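Local coordinates for minor structural protein 5 (Lactococcus phage Tuc2009, PDB 5E7T) that forms a minor structural part of the phage particle, probably helping its host-adhesion device to bind carbohydrates on the lactococcal cell surface, at residues B[57-62]-B[170-175]; B[97-102]-B[163-168]; B[106-111]-B[159-164]; B[91-96]-B[174-179]; B[40-45]-B[67-72]. All coordinates share one frame; numbering follows the deposited sequence.

Interaction 1 (B[57-62]-B[170-175])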
# COMPACT_ATOMS: atom_id res chain seq x y z
N THR B 57 54.24 23.85 -13.28
CA THR B 57 55.70 23.90 -13.17
C THR B 57 56.25 22.49 -13.24
O THR B 57 55.89 21.64 -12.43
CB THR B 57 56.05 24.62 -11.87
OG1 THR B 57 55.35 25.87 -11.79
CG2 THR B 57 57.52 24.82 -11.69
N MET B 58 57.12 22.24 -14.20
CA MET B 58 57.75 20.96 -14.41
C MET B 58 59.18 21.05 -13.88
O MET B 58 59.91 21.94 -14.29
CB MET B 58 57.75 20.61 -15.89
CG MET B 58 56.44 20.87 -16.58
SD MET B 58 55.33 19.49 -16.37
CE MET B 58 55.49 18.74 -17.90
N LYS B 59 59.56 20.12 -12.95
CA LYS B 59 60.85 20.07 -12.24
C LYS B 59 61.36 18.63 -12.15
O LYS B 59 60.63 17.73 -11.74
CB LYS B 59 60.63 20.60 -10.81
CG LYS B 59 61.84 21.15 -10.07
CD LYS B 59 61.33 21.97 -8.89
CE LYS B 59 62.41 22.45 -7.96
NZ LYS B 59 62.97 21.35 -7.11
N GLY B 60 62.62 18.42 -12.50
CA GLY B 60 63.19 17.09 -12.43
C GLY B 60 64.68 17.05 -12.63
O GLY B 60 65.25 18.00 -13.18
N THR B 61 65.31 15.95 -12.17
CA THR B 61 66.75 15.70 -12.31
C THR B 61 66.91 14.26 -12.81
O THR B 61 66.58 13.33 -12.07
CB THR B 61 67.51 16.01 -10.99
OG1 THR B 61 66.83 17.04 -10.27
CG2 THR B 61 68.94 16.43 -11.22
N ASN B 62 67.35 14.08 -14.07
CA ASN B 62 67.50 12.78 -14.75
C ASN B 62 66.20 12.02 -14.62
O ASN B 62 66.12 10.94 -14.02
CB ASN B 62 68.69 11.99 -14.25
CG ASN B 62 70.01 12.57 -14.65
OD1 ASN B 62 70.89 12.79 -13.82
ND2 ASN B 62 70.19 12.78 -15.94
N GLU B 170 69.40 19.90 -12.07
CA GLU B 170 67.94 19.90 -12.13
C GLU B 170 67.55 20.98 -13.11
O GLU B 170 68.20 22.04 -13.17
CB GLU B 170 67.36 20.24 -10.75
CG GLU B 170 65.86 20.23 -10.67
CD GLU B 170 65.33 20.69 -9.33
OE1 GLU B 170 65.43 21.90 -9.03
OE2 GLU B 170 64.83 19.82 -8.58
N GLY B 171 66.49 20.70 -13.83
CA GLY B 171 65.88 21.64 -14.76
C GLY B 171 64.44 21.84 -14.36
O GLY B 171 63.79 20.90 -13.88
N SER B 172 63.94 23.05 -14.57
CA SER B 172 62.53 23.41 -14.29
C SER B 172 62.06 24.57 -15.16
O SER B 172 62.86 25.36 -15.64
CB SER B 172 62.31 23.72 -12.81
OG SER B 172 63.28 24.65 -12.35
N PHE B 173 60.75 24.65 -15.36
CA PHE B 173 60.11 25.75 -16.07
C PHE B 173 58.68 25.90 -15.60
O PHE B 173 58.14 24.99 -14.98
CB PHE B 173 60.21 25.63 -17.62
CG PHE B 173 59.59 24.40 -18.24
CD1 PHE B 173 58.22 24.34 -18.49
CD2 PHE B 173 60.37 23.29 -18.56
CE1 PHE B 173 57.65 23.19 -19.04
CE2 PHE B 173 59.79 22.14 -19.09
CZ PHE B 173 58.44 22.10 -19.33
N THR B 174 58.07 27.06 -15.88
CA THR B 174 56.68 27.32 -15.56
C THR B 174 56.04 27.69 -16.86
O THR B 174 56.60 28.50 -17.60
CB THR B 174 56.54 28.36 -14.47
OG1 THR B 174 57.40 27.99 -13.38
CG2 THR B 174 55.14 28.48 -14.00
N ILE B 175 54.95 27.01 -17.19
CA ILE B 175 54.23 27.15 -18.45
C ILE B 175 52.77 27.44 -18.22
O ILE B 175 52.17 26.90 -17.29
CB ILE B 175 54.44 25.88 -19.34
CG1 ILE B 175 53.91 26.09 -20.79
CG2 ILE B 175 53.88 24.60 -18.69
CD1 ILE B 175 54.09 24.90 -21.75
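Thr57 to Gly60 and Gly171 to Thr174 pair as antiparallel neighbours in the five-stranded sheet of a β-sandwich, a build consistent with the galactose-binding-like (jelly-roll) class to which this domain probably belongs. Two hydrogen-bonded pairs, Met58 with Phe173 and Gly60 with Gly171, alternate with the non-hydrogen-bonded pairs Thr57 with Thr174 and Lys59 with Ser172. Both bonds of the Met58 pair are 3.0 Å long, Met58 N to Phe173 O and Phe173 N to Met58 O. At the glycine pair, Gly171 N gives a straighter bond to Gly60 O, 169° at the hydrogen.

Apolar packing occupies the inner face, where Met58 and Phe173 point the same way. Phe173 has CG between the backbone N and the carbonyl carbon (chi1 60°), and Met58 CB sits over its ring face toward the rim, a CH-pi contact of 4.1 Å from CB to the ring centroid. A flexible thioether chain and a flat ring suit this interior, where Met58 also meets Leu161 and Val163 of the opposing sheet and Phe173 meets Phe108.

Polar and charged groups take the other face, the more exposed one. Thr57 OG1 and Thr174 OG1 make a weak hydrogen bond at 3.4 Å, and Thr57 N is held by Asp47. Lys59 and Glu170 form a salt bridge, long chains whose charged ends suit the solvent side. Lys59 NZ approaches Glu170 OE2 at 2.8 Å on its syn side, 29° out of the carboxylate plane.

Interaction 2 (B[97-102]-B[163-168])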
# COMPACT_ATOMS: atom_id res chain seq x y z
N TRP B 97 62.11 29.88 -17.00
CA TRP B 97 62.83 28.79 -17.66
C TRP B 97 64.21 28.63 -17.00
O TRP B 97 65.14 29.37 -17.32
CB TRP B 97 62.92 29.05 -19.18
CG TRP B 97 63.66 28.00 -19.95
CD1 TRP B 97 64.99 27.99 -20.23
CD2 TRP B 97 63.11 26.81 -20.54
NE1 TRP B 97 65.32 26.83 -20.91
CE2 TRP B 97 64.18 26.10 -21.12
CE3 TRP B 97 61.82 26.27 -20.61
CZ2 TRP B 97 63.99 24.91 -21.81
CZ3 TRP B 97 61.64 25.08 -21.28
CH2 TRP B 97 62.72 24.41 -21.87
N ASN B 98 64.32 27.69 -16.05
CA ASN B 98 65.56 27.43 -15.31
C ASN B 98 66.12 26.08 -15.66
O ASN B 98 65.95 25.12 -14.92
CB ASN B 98 65.36 27.58 -13.79
CG ASN B 98 64.59 28.83 -13.38
OD1 ASN B 98 63.41 28.76 -12.98
ND2 ASN B 98 65.23 30.00 -13.48
N VAL B 99 66.77 26.01 -16.82
CA VAL B 99 67.39 24.81 -17.36
C VAL B 99 68.89 25.11 -17.58
O VAL B 99 69.28 25.85 -18.50
CB VAL B 99 66.66 24.32 -18.64
CG1 VAL B 99 67.39 23.14 -19.26
CG2 VAL B 99 65.21 23.96 -18.34
N PRO B 100 69.75 24.53 -16.72
CA PRO B 100 71.19 24.80 -16.80
C PRO B 100 71.89 24.25 -18.04
O PRO B 100 71.24 23.68 -18.92
CB PRO B 100 71.74 24.18 -15.51
CG PRO B 100 70.58 23.98 -14.64
CD PRO B 100 69.45 23.67 -15.56
N ALA B 101 73.23 24.44 -18.09
CA ALA B 101 74.11 24.02 -19.18
C ALA B 101 74.07 22.52 -19.48
O ALA B 101 73.81 22.12 -20.63
CB ALA B 101 75.53 24.46 -18.88
N GLY B 102 74.31 21.70 -18.45
CA GLY B 102 74.35 20.25 -18.59
C GLY B 102 73.01 19.60 -18.85
O GLY B 102 72.97 18.48 -19.36
N VAL B 163 57.73 16.00 -20.25
CA VAL B 163 59.04 16.63 -20.45
C VAL B 163 60.07 15.77 -19.73
O VAL B 163 59.74 15.15 -18.72
CB VAL B 163 59.13 18.13 -20.08
CG1 VAL B 163 59.05 18.35 -18.59
CG2 VAL B 163 60.40 18.77 -20.64
N GLY B 164 61.28 15.73 -20.27
CA GLY B 164 62.40 14.99 -19.72
C GLY B 164 63.59 15.89 -19.49
O GLY B 164 64.02 16.59 -20.40
N PHE B 165 64.08 15.89 -18.25
CA PHE B 165 65.24 16.68 -17.84
C PHE B 165 66.36 15.69 -17.55
O PHE B 165 66.26 14.87 -16.63
CB PHE B 165 64.93 17.50 -16.59
CG PHE B 165 63.73 18.42 -16.65
CD1 PHE B 165 63.85 19.73 -17.09
CD2 PHE B 165 62.50 18.00 -16.16
CE1 PHE B 165 62.76 20.60 -17.07
CE2 PHE B 165 61.41 18.87 -16.13
CZ PHE B 165 61.55 20.17 -16.58
N PHE B 166 67.39 15.71 -18.39
CA PHE B 166 68.52 14.81 -18.25
C PHE B 166 69.83 15.57 -18.26
O PHE B 166 69.99 16.55 -19.00
CB PHE B 166 68.49 13.68 -19.28
CG PHE B 166 67.32 12.75 -19.05
CD1 PHE B 166 67.41 11.72 -18.12
CD2 PHE B 166 66.11 12.96 -19.70
CE1 PHE B 166 66.32 10.90 -17.86
CE2 PHE B 166 65.01 12.12 -19.44
CZ PHE B 166 65.13 11.10 -18.51
N GLY B 167 70.72 15.14 -17.39
CA GLY B 167 72.01 15.79 -17.20
C GLY B 167 72.26 15.99 -15.72
O GLY B 167 71.40 15.66 -14.89
N GLN B 168 73.43 16.55 -15.41
CA GLN B 168 73.93 16.77 -14.05
C GLN B 168 72.98 17.52 -13.14
O GLN B 168 72.64 17.00 -12.06
CB GLN B 168 75.30 17.47 -14.10
CG GLN B 168 76.36 16.83 -13.23
CD GLN B 168 77.72 16.95 -13.87
OE1 GLN B 168 78.17 16.06 -14.61
NE2 GLN B 168 78.39 18.08 -13.61
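Val99 CG1 stands anti to the backbone N (chi1 175°), which puts the other methyl, CG2, anti to the carbonyl carbon and beside the backbone N; Phe165 CG likewise stands anti to its own carbonyl carbon. It is Val99 CG2 that meets the ring. It reaches the edge of the Phe165 ring, close to the ring plane, with CG2 4.3 Å from Phe165 CE1. The same methyl also lies over one face of the Trp97 indole, 3.6 Å above its plane and toward the rim, so a single branch serves two aromatic groups. A short apolar branch held close to the backbone suits this spot between the Trp97 face and the Phe165 edge; Ile105 packs against both Val99 and Phe165.

Farther out the contact passes to backbone. Gly102 O faces Gly167 CA at 3.6 Å in a CA-H...O contact, and the angle at the hydrogen is 157°. Gly167 has a positive phi of 132°, a conformation open to glycine, and its lack of CB lets the carbonyl oxygen come up to CA. The segments share no hydrogen bond and bury just 137 Å² in all. Their ordinary strand partners lie elsewhere: Asn98 bonds to Ser172, and Phe166 to Thr104. The arrangement is that of two strand ends from different sheets, 85-98 and 157-166, whose exit loops meet at one end of a β-sandwich.

Interaction 3 (B[106-111]-B[159-164]); sequences SAFWMR and AILNVG. With SO4 (sulfate ion), chain H.
Trp109 and Asn162 form the central hydrogen-bonded pair of two antiparallel strands in the four-stranded layer of the β-sandwich. Asn162 N to Trp109 O is the straighter of their two bonds, 169° at the hydrogen. Arg111 pairs likewise with Ile160, and Ser106 with Gly164, but the register slips by one residue between Ser106 and Trp109, a β-bulge.

The two faces differ in character. Inward, with CG anti to the backbone N, the Phe108 ring lies alongside Val163, CD1 3.7 Å from Val163 CB. Met110 CG meets Leu161 CD1 at 3.8 Å, and such bulky apolar residues suit the interior facing Met58 and Phe173. On the outer face Trp109 points the same way as Asn162, its CZ3 3.5 Å from Asn162 CB. Ile160 CG1 fills in at the indole edge, in its plane. Across the indole from Ala107 O, Arg111 CZ stands 3.4 Å above the ring plane, while Arg111 NE is hydrogen-bonded to Thr124.

Ala107 lies in the bulge, where the chain turns a corner, with left-handed backbone angles of 46° and 54°. Its N-H turns to a sulfate, probably from the crystallisation liquor, and Ala107 N lies 3.0 Å from sulfate O3.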
# COMPACT_ATOMS: atom_id res chain seq x y z
N SER B 106 64.06 16.81 -23.48
CA SER B 106 63.64 15.84 -24.48
C SER B 106 62.22 15.36 -24.21
O SER B 106 61.73 15.48 -23.09
CB SER B 106 64.62 14.68 -24.57
OG SER B 106 64.52 13.84 -23.42
N ALA B 107 61.55 14.83 -25.26
CA ALA B 107 60.16 14.33 -25.31
C ALA B 107 59.23 15.33 -24.64
O ALA B 107 58.52 15.00 -23.69
CB ALA B 107 60.05 12.95 -24.70
N PHE B 108 59.31 16.57 -25.11
CA PHE B 108 58.53 17.67 -24.58
C PHE B 108 57.33 17.83 -25.47
O PHE B 108 57.44 18.44 -26.54
CB PHE B 108 59.38 18.97 -24.49
CG PHE B 108 58.69 20.14 -23.82
CD1 PHE B 108 57.59 19.93 -22.98
CD2 PHE B 108 59.15 21.44 -24.01
CE1 PHE B 108 56.94 21.01 -22.37
CE2 PHE B 108 58.50 22.52 -23.39
CZ PHE B 108 57.40 22.30 -22.58
N TRP B 109 56.19 17.27 -25.04
CA TRP B 109 54.94 17.30 -25.81
C TRP B 109 53.65 17.05 -25.01
O TRP B 109 53.72 16.71 -23.83
CB TRP B 109 55.01 16.30 -26.98
CG TRP B 109 55.76 15.01 -26.75
CD1 TRP B 109 56.88 14.60 -27.40
CD2 TRP B 109 55.38 13.92 -25.88
NE1 TRP B 109 57.25 13.34 -26.97
CE2 TRP B 109 56.35 12.91 -26.03
CE3 TRP B 109 54.35 13.73 -24.93
CZ2 TRP B 109 56.30 11.72 -25.30
CZ3 TRP B 109 54.29 12.53 -24.25
CH2 TRP B 109 55.26 11.56 -24.42
N MET B 110 52.47 17.26 -25.66
CA MET B 110 51.12 16.96 -25.15
C MET B 110 50.65 15.86 -26.07
O MET B 110 50.46 16.10 -27.27
CB MET B 110 50.19 18.16 -25.26
CG MET B 110 50.28 19.09 -24.12
SD MET B 110 49.31 20.54 -24.50
CE MET B 110 49.85 21.57 -23.25
N ARG B 111 50.57 14.64 -25.54
CA ARG B 111 50.31 13.51 -26.42
C ARG B 111 49.37 12.44 -25.89
O ARG B 111 49.45 12.04 -24.71
CB ARG B 111 51.68 12.90 -26.79
CG ARG B 111 51.75 11.41 -27.13
CD ARG B 111 53.14 10.97 -27.59
NE ARG B 111 53.73 11.92 -28.53
CZ ARG B 111 54.97 11.85 -29.02
NH1 ARG B 111 55.77 10.84 -28.69
NH2 ARG B 111 55.42 12.80 -29.83
N ALA B 159 47.00 9.90 -22.03
CA ALA B 159 47.10 11.28 -22.53
C ALA B 159 47.90 12.05 -21.51
O ALA B 159 47.47 12.16 -20.36
CB ALA B 159 45.73 11.90 -22.69
N ILE B 160 49.11 12.51 -21.88
CA ILE B 160 49.97 13.22 -20.94
C ILE B 160 50.65 14.45 -21.51
O ILE B 160 50.88 14.54 -22.73
CB ILE B 160 51.04 12.28 -20.29
CG1 ILE B 160 51.94 11.60 -21.34
CG2 ILE B 160 50.42 11.27 -19.36
CD1 ILE B 160 53.16 11.01 -20.81
N LEU B 161 51.01 15.36 -20.61
CA LEU B 161 51.88 16.50 -20.88
C LEU B 161 53.18 15.99 -20.26
O LEU B 161 53.22 15.77 -19.04
CB LEU B 161 51.41 17.79 -20.18
CG LEU B 161 52.47 18.89 -20.04
CD1 LEU B 161 52.86 19.45 -21.37
CD2 LEU B 161 51.97 20.00 -19.17
N ASN B 162 54.20 15.75 -21.10
CA ASN B 162 55.48 15.21 -20.68
C ASN B 162 56.65 16.09 -21.06
O ASN B 162 56.60 16.80 -22.06
CB ASN B 162 55.63 13.85 -21.34
CG ASN B 162 56.80 13.02 -20.89
OD1 ASN B 162 57.84 12.98 -21.57
ND2 ASN B 162 56.62 12.27 -19.80
N VAL B 163 57.73 16.00 -20.25
CA VAL B 163 59.04 16.63 -20.45
C VAL B 163 60.07 15.77 -19.73
O VAL B 163 59.74 15.15 -18.72
CB VAL B 163 59.13 18.13 -20.08
CG1 VAL B 163 59.05 18.35 -18.59
CG2 VAL B 163 60.40 18.77 -20.64
N GLY B 164 61.28 15.73 -20.27
CA GLY B 164 62.40 14.99 -19.72
C GLY B 164 63.59 15.89 -19.49
O GLY B 164 64.02 16.59 -20.40
S SO4 H . 62.24 14.10 -28.72
O1 SO4 H . 62.87 14.09 -30.03
O2 SO4 H . 61.76 12.75 -28.38
O3 SO4 H . 63.23 14.54 -27.73
O4 SO4 H . 61.08 15.04 -28.75

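Interaction 4 (B[91-96]-B[174-179])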
# COMPACT_ATOMS: atom_id res chain seq x y z
N ASP B 91 47.78 27.76 -27.18
CA ASP B 91 48.52 28.97 -26.81
C ASP B 91 49.35 28.60 -25.59
O ASP B 91 48.84 28.01 -24.65
CB ASP B 91 47.59 30.14 -26.47
CG ASP B 91 46.86 30.73 -27.66
OD1 ASP B 91 47.09 30.25 -28.80
OD2 ASP B 91 46.03 31.63 -27.44
N VAL B 92 50.63 28.91 -25.62
CA VAL B 92 51.57 28.52 -24.59
C VAL B 92 52.48 29.69 -24.17
O VAL B 92 52.89 30.49 -25.02
CB VAL B 92 52.30 27.27 -25.15
CG1 VAL B 92 53.81 27.41 -25.19
CG2 VAL B 92 51.86 26.03 -24.42
N MET B 93 52.76 29.82 -22.87
CA MET B 93 53.61 30.90 -22.37
C MET B 93 54.54 30.43 -21.29
O MET B 93 54.10 29.78 -20.35
CB MET B 93 52.77 32.07 -21.86
CG MET B 93 53.52 33.07 -21.04
SD MET B 93 52.64 34.62 -21.09
CE MET B 93 53.25 35.29 -19.70
N PHE B 94 55.82 30.77 -21.42
CA PHE B 94 56.80 30.38 -20.43
C PHE B 94 57.13 31.59 -19.62
O PHE B 94 57.67 32.56 -20.17
CB PHE B 94 58.05 29.77 -21.09
CG PHE B 94 57.79 28.46 -21.79
CD1 PHE B 94 57.23 28.43 -23.07
CD2 PHE B 94 58.10 27.25 -21.18
CE1 PHE B 94 57.02 27.22 -23.73
CE2 PHE B 94 57.86 26.04 -21.83
CZ PHE B 94 57.33 26.04 -23.10
N THR B 95 56.78 31.56 -18.33
CA THR B 95 57.01 32.67 -17.42
C THR B 95 58.35 32.55 -16.69
O THR B 95 58.85 33.54 -16.15
CB THR B 95 55.84 32.83 -16.48
OG1 THR B 95 55.78 31.72 -15.60
CG2 THR B 95 54.54 32.93 -17.21
N SER B 96 58.92 31.34 -16.68
CA SER B 96 60.19 31.01 -16.02
C SER B 96 60.81 29.83 -16.72
O SER B 96 60.10 28.87 -17.02
CB SER B 96 59.94 30.68 -14.55
OG SER B 96 60.85 29.73 -14.02
N THR B 174 58.07 27.06 -15.88
CA THR B 174 56.68 27.32 -15.56
C THR B 174 56.04 27.69 -16.86
O THR B 174 56.60 28.50 -17.60
CB THR B 174 56.54 28.36 -14.47
OG1 THR B 174 57.40 27.99 -13.38
CG2 THR B 174 55.14 28.48 -14.00
N ILE B 175 54.95 27.01 -17.19
CA ILE B 175 54.23 27.15 -18.45
C ILE B 175 52.77 27.44 -18.22
O ILE B 175 52.17 26.90 -17.29
CB ILE B 175 54.44 25.88 -19.34
CG1 ILE B 175 53.91 26.09 -20.79
CG2 ILE B 175 53.88 24.60 -18.69
CD1 ILE B 175 54.09 24.90 -21.75
N ARG B 176 52.21 28.30 -19.06
CA ARG B 176 50.81 28.65 -19.04
C ARG B 176 50.21 28.08 -20.30
O ARG B 176 50.81 28.20 -21.37
CB ARG B 176 50.63 30.15 -18.95
CG ARG B 176 50.96 30.65 -17.57
CD ARG B 176 50.86 32.13 -17.49
NE ARG B 176 51.04 32.60 -16.12
CZ ARG B 176 50.95 33.87 -15.76
NH1 ARG B 176 50.67 34.81 -16.66
NH2 ARG B 176 51.13 34.23 -14.49
N VAL B 177 49.09 27.36 -20.17
CA VAL B 177 48.43 26.74 -21.31
C VAL B 177 47.04 27.34 -21.44
O VAL B 177 46.26 27.27 -20.50
CB VAL B 177 48.43 25.21 -21.16
CG1 VAL B 177 47.53 24.55 -22.20
CG2 VAL B 177 49.84 24.64 -21.23
N ARG B 178 46.77 28.00 -22.58
CA ARG B 178 45.53 28.70 -22.91
C ARG B 178 44.90 28.10 -24.18
O ARG B 178 45.60 27.77 -25.13
CB ARG B 178 45.82 30.20 -23.10
CG ARG B 178 44.65 31.03 -23.58
CD ARG B 178 45.06 32.48 -23.70
NE ARG B 178 45.51 32.84 -25.04
CZ ARG B 178 46.07 34.00 -25.34
NH1 ARG B 178 46.26 34.92 -24.41
NH2 ARG B 178 46.46 34.25 -26.59
N ASN B 179 43.57 27.97 -24.16
CA ASN B 179 42.70 27.46 -25.22
C ASN B 179 43.24 26.20 -25.95
O ASN B 179 43.33 26.20 -27.20
CB ASN B 179 42.36 28.55 -26.20
CG ASN B 179 41.79 29.83 -25.64
OD1 ASN B 179 42.05 30.91 -26.19
ND2 ASN B 179 40.96 29.75 -24.59
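Asp91 and Arg178 face each other across a hydrogen-bonded antiparallel pair, their carboxylate and guanidinium planes 69° apart. Arg178 grips Asp91 OD2 side-on: NE at 2.7 Å on its anti lone pair, NH2 at 2.8 Å from above the carboxylate plane. The bend at chi3 of Arg178 (93°) turns NE toward the acid, and the guanidinium has a second, cation-pi partner in Trp138.

On the same face Met93 and Arg176 run side by side, their CB atoms packed and Met93 CE 4.0 Å from Arg176 NH1, the extended methionine following the arginine up to its guanidinium. Thr95 crosses Arg176 at about a right angle, its CG2 3.6 Å above the guanidinium plane; Arg176 NE is in a salt bridge with Glu55. Thr95 lies in a β-bulge: its N donates to Thr174 O, Thr174 N to Ser96 O.

The opposite face is apolar. Phe94 and Ile175 point the same way, with Ile175 CG1 over the ring face, 4.2 Å from the Phe94 centroid in a CH-pi contact. Ile175 CD1 also meets Val92 CG2 at 3.7 Å.

Strand 53-60 flanks 171-184 and 139-146 flanks 85-98, while strand 104-114 of the other layer sets Phe108 against Phe94 and Met110 against Val177.

Interaction 5 (B[40-45]-B[67-72]); sequences EGFFKN and KDLGEG
Gly41 and Phe42 run up against Gly72, with Phe42 CA 3.6 Å from Gly72 CA. Gly72, in the short 3-10 turn 70-72, suits so near an approach, having no CB to strike Phe42 CA; Gly41 suits its positive phi (62°). Gly41 CA makes a CA-H...O contact of 3.2 Å with Glu71 O. Ahead of that turn, Asp68 OD1 accepts from Gly70 N at 2.9 Å, an Asx turn at the point where the chain leaves strand 63-68. One water ties the segments together, donating to Phe42 O and Asp68 O and accepting from Asn45 N.

This is a loop leading into the β-sandwich, laid over the end of an outer strand of its four-stranded sheet. Phe42 and Leu69 point the same way into the core, where Met110 touches both. Leu69 CD2 sits over one face of the Phe42 ring, 4.2 Å from the centroid in a CH-pi contact, and Leu69 CD1 meets Phe42 CZ at 3.9 Å. Nearer solvent, Lys44 crosses Glu71, its CG 4.0 Å from Glu71 OE1. Lys44 NZ bridges instead to Glu40 OE1 at 3.3 Å. The aliphatic part of Lys67 packs on backbone, with CD 3.5 Å from Asn45 O.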
# COMPACT_ATOMS: atom_id res chain seq x y z
N GLU B 40 39.81 21.32 -13.40
CA GLU B 40 39.17 20.06 -13.81
C GLU B 40 39.42 19.80 -15.31
O GLU B 40 39.93 20.66 -16.02
CB GLU B 40 37.64 20.10 -13.55
CG GLU B 40 37.19 20.20 -12.11
CD GLU B 40 37.42 18.98 -11.23
OE1 GLU B 40 37.66 17.88 -11.77
OE2 GLU B 40 37.35 19.14 -9.99
N GLY B 41 39.05 18.61 -15.78
CA GLY B 41 39.19 18.25 -17.18
C GLY B 41 40.63 18.25 -17.63
O GLY B 41 41.46 17.60 -17.00
N PHE B 42 40.92 19.00 -18.69
CA PHE B 42 42.29 19.13 -19.22
C PHE B 42 43.23 19.69 -18.15
O PHE B 42 44.36 19.22 -18.03
CB PHE B 42 42.30 20.05 -20.46
CG PHE B 42 43.59 20.06 -21.27
CD1 PHE B 42 44.63 20.93 -20.95
CD2 PHE B 42 43.74 19.24 -22.39
CE1 PHE B 42 45.80 20.95 -21.70
CE2 PHE B 42 44.91 19.27 -23.14
CZ PHE B 42 45.93 20.12 -22.79
N PHE B 43 42.74 20.65 -17.33
CA PHE B 43 43.56 21.31 -16.33
C PHE B 43 43.52 20.66 -14.96
O PHE B 43 44.06 21.22 -14.00
CB PHE B 43 43.21 22.80 -16.26
CG PHE B 43 43.43 23.49 -17.59
CD1 PHE B 43 44.71 23.88 -17.99
CD2 PHE B 43 42.37 23.72 -18.46
CE1 PHE B 43 44.91 24.53 -19.21
CE2 PHE B 43 42.58 24.35 -19.69
CZ PHE B 43 43.85 24.75 -20.06
N LYS B 44 42.97 19.45 -14.88
CA LYS B 44 42.87 18.73 -13.62
C LYS B 44 44.19 18.63 -12.85
O LYS B 44 44.16 18.80 -11.64
CB LYS B 44 42.24 17.33 -13.83
CG LYS B 44 42.10 16.49 -12.57
CD LYS B 44 40.87 16.84 -11.74
CE LYS B 44 40.88 16.18 -10.38
NZ LYS B 44 39.69 16.57 -9.58
N ASN B 45 45.33 18.41 -13.53
CA ASN B 45 46.62 18.23 -12.85
C ASN B 45 47.63 19.35 -13.11
O ASN B 45 48.83 19.17 -12.90
CB ASN B 45 47.20 16.86 -13.16
CG ASN B 45 46.30 15.74 -12.70
OD1 ASN B 45 45.66 15.05 -13.50
ND2 ASN B 45 46.18 15.58 -11.40
N LYS B 67 52.17 15.20 -16.32
CA LYS B 67 50.91 15.58 -15.68
C LYS B 67 49.84 14.93 -16.54
O LYS B 67 49.90 15.05 -17.76
CB LYS B 67 50.72 17.12 -15.60
CG LYS B 67 51.83 17.89 -14.86
CD LYS B 67 51.94 17.61 -13.36
CE LYS B 67 53.33 17.82 -12.81
NZ LYS B 67 53.33 18.74 -11.64
N ASP B 68 48.94 14.15 -15.94
CA ASP B 68 47.90 13.44 -16.70
C ASP B 68 46.86 14.40 -17.28
O ASP B 68 46.27 15.21 -16.54
CB ASP B 68 47.24 12.35 -15.84
CG ASP B 68 46.17 11.51 -16.51
OD1 ASP B 68 46.22 11.35 -17.75
OD2 ASP B 68 45.28 10.99 -15.79
N LEU B 69 46.67 14.31 -18.62
CA LEU B 69 45.71 15.12 -19.39
C LEU B 69 44.49 14.27 -19.76
O LEU B 69 43.59 14.76 -20.45
CB LEU B 69 46.33 15.67 -20.68
CG LEU B 69 47.62 16.49 -20.64
CD1 LEU B 69 47.99 16.92 -22.03
CD2 LEU B 69 47.48 17.74 -19.78
N GLY B 70 44.47 13.02 -19.31
CA GLY B 70 43.43 12.05 -19.64
C GLY B 70 42.01 12.51 -19.44
O GLY B 70 41.12 12.13 -20.21
N GLU B 71 41.78 13.33 -18.41
CA GLU B 71 40.45 13.80 -18.05
C GLU B 71 39.98 14.95 -18.92
O GLU B 71 38.86 15.44 -18.76
CB GLU B 71 40.40 14.16 -16.56
CG GLU B 71 40.05 12.99 -15.66
CD GLU B 71 39.65 13.42 -14.26
OE1 GLU B 71 40.31 12.98 -13.29
OE2 GLU B 71 38.68 14.21 -14.13
N GLY B 72 40.83 15.36 -19.85
CA GLY B 72 40.55 16.45 -20.77
C GLY B 72 40.28 16.02 -22.19
O GLY B 72 40.18 16.88 -23.06
O HOH W 1 45.90 17.88 -16.29

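In the fold
All five contacts lie in the β-sandwich region of the chain. Interactions 1 and 4 share strand 171-184, central in the five-stranded sheet, their centres about 14 Å apart. Interaction 3 belongs to the facing four-stranded sheet, where interaction 5 joins it through the pairing of strands 63-68 and 157-166. Side chains of interactions 1, 3 and 4 meet between the layers in a common core. Interaction 2, about 7 Å from interaction 1 between centres, links the two sheets at one end; interaction 5 is about 25 Å from it between centres. Along the chain, interactions 1 and 5 cross, and interactions 2 and 3 lie between the two ends of interaction 1; strands distant in sequence build one compact domain.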